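Local coordinates for RsbT co-antagonist protein RsbRA (Bacillus subtilis, PDB 2BNL), which regulates the general stress factor sigma-B as part of the stressosome, responding to salt and heat stress and stimulating the RsbT kinase toward RsbS in vitro, at residues Asn44-Tyr49 and Glu69-Arg73. Numbering follows the deposited sequence.
Sequences NISKEY and ELALR
Helices 39-54 and 64-76 of the globin-like N-terminal domain of RsbRA meet here through Glu-48, Leu-70 and Arg-73, running nearly antiparallel: the short segments enclose 156°, with axes 10.7 Å apart at closest approach. The polar link is a salt bridge, Arg-73 NH1 to Glu-48 OE2, at an unusually short 2.5 Å. Although the carboxylate and guanidinium planes lie only 4° apart, they are stepped rather than coplanar, since OE2 is met 37° out of the carboxylate plane. The bond itself is bent. Arg-73 reaches across with CG anti to its backbone N and a bend at chi3. Ile-45 CG1 lies over one guanidinium face, 3.4 Å from Arg-73 NH2, while the backbone of Asn-44 borders the edge; NH2 also makes a weak hydrogen bond to Val-41 O. Leu-70 places CD1 3.5 Å from Glu-48 OE2 and 4.3 Å from Ile-45 CG2, and CD2 4.2 Å from Tyr-49 CD1 at the ring edge. The Tyr-49 hydroxyl is hydrogen-bonded to Asn-124 OD1. Replacing Arg-73 with a leucine would probably leave the Glu-48 carboxylate without its cationic mate and Val-41 O without this donor. With Ile-45 and Leu-70 carbons against it, the ion pair is likely to be partly screened from solvent.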
# COMPACT_ATOMS: atom_id res chain seq x y z
N ASN A 44 17.37 8.57 9.65
CA ASN A 44 17.94 7.25 9.54
C ASN A 44 16.96 6.27 8.90
O ASN A 44 17.34 5.39 8.17
CB ASN A 44 18.40 6.74 10.90
CG ASN A 44 19.67 7.34 11.37
OD1 ASN A 44 20.27 8.22 10.77
ND2 ASN A 44 20.06 6.93 12.55
N ILE A 45 15.69 6.41 9.22
CA ILE A 45 14.65 5.68 8.48
C ILE A 45 14.58 5.99 6.99
O ILE A 45 14.54 5.06 6.18
CB ILE A 45 13.23 5.92 9.09
CG1 ILE A 45 13.15 5.31 10.48
CG2 ILE A 45 12.17 5.38 8.15
CD1 ILE A 45 12.06 5.85 11.29
N SER A 46 14.61 7.28 6.63
CA SER A 46 14.62 7.68 5.23
C SER A 46 15.84 7.15 4.53
O SER A 46 15.72 6.76 3.39
CB SER A 46 14.54 9.17 5.12
OG SER A 46 13.44 9.53 5.95
N LYS A 47 16.99 7.21 5.19
CA LYS A 47 18.23 6.73 4.60
C LYS A 47 18.20 5.20 4.40
O LYS A 47 18.67 4.74 3.36
CB LYS A 47 19.48 7.24 5.39
CG LYS A 47 20.80 6.59 4.93
CD LYS A 47 21.14 6.89 3.51
CE LYS A 47 22.68 6.45 3.13
NZ LYS A 47 22.76 6.08 1.70
N GLU A 48 17.72 4.48 5.37
CA GLU A 48 17.61 2.98 5.30
C GLU A 48 16.66 2.66 4.16
O GLU A 48 16.84 1.72 3.42
CB GLU A 48 16.96 2.38 6.52
CG GLU A 48 17.82 1.72 7.60
CD GLU A 48 16.99 1.04 8.73
OE1 GLU A 48 17.04 -0.23 8.79
OE2 GLU A 48 16.31 1.78 9.58
N TYR A 49 15.58 3.41 4.05
CA TYR A 49 14.62 3.19 2.88
C TYR A 49 15.20 3.47 1.51
O TYR A 49 15.07 2.66 0.58
CB TYR A 49 13.43 4.07 3.07
CG TYR A 49 12.32 3.83 2.13
CD1 TYR A 49 11.59 2.64 2.15
CD2 TYR A 49 11.94 4.79 1.23
CE1 TYR A 49 10.49 2.42 1.32
CE2 TYR A 49 10.83 4.55 0.36
CZ TYR A 49 10.12 3.37 0.43
OH TYR A 49 9.02 3.22 -0.38
N GLU A 69 15.32 -5.69 8.50
CA GLU A 69 15.84 -4.76 9.50
C GLU A 69 15.05 -3.46 9.63
O GLU A 69 14.82 -2.97 10.78
CB GLU A 69 17.28 -4.42 9.24
CG GLU A 69 17.92 -3.96 10.55
CD GLU A 69 18.51 -5.09 11.52
OE1 GLU A 69 17.82 -5.98 12.16
OE2 GLU A 69 19.79 -5.02 11.66
N LEU A 70 14.70 -2.85 8.50
CA LEU A 70 13.92 -1.62 8.58
C LEU A 70 12.57 -1.88 9.27
O LEU A 70 12.12 -1.05 10.11
CB LEU A 70 13.69 -1.00 7.22
CG LEU A 70 12.76 0.22 7.11
CD1 LEU A 70 13.29 1.21 7.98
CD2 LEU A 70 12.78 0.79 5.75
N ALA A 71 11.89 -2.99 8.93
CA ALA A 71 10.54 -3.27 9.44
C ALA A 71 10.59 -3.56 10.93
O ALA A 71 9.75 -3.06 11.71
CB ALA A 71 9.93 -4.44 8.67
N LEU A 72 11.55 -4.35 11.34
CA LEU A 72 11.77 -4.66 12.73
C LEU A 72 12.06 -3.45 13.60
O LEU A 72 11.50 -3.28 14.68
CB LEU A 72 12.91 -5.67 12.87
CG LEU A 72 13.30 -6.18 14.25
CD1 LEU A 72 12.18 -6.81 14.98
CD2 LEU A 72 14.54 -7.04 14.27
N ARG A 73 12.88 -2.55 13.08
CA ARG A 73 13.17 -1.29 13.79
C ARG A 73 11.90 -0.49 13.92
O ARG A 73 11.62 0.09 15.01
CB ARG A 73 14.21 -0.48 12.99
CG ARG A 73 14.82 0.70 13.65
CD ARG A 73 15.86 1.43 12.59
NE ARG A 73 15.65 2.85 12.80
CZ ARG A 73 16.19 3.92 12.14
NH1 ARG A 73 17.00 3.74 11.02
NH2 ARG A 73 15.85 5.19 12.61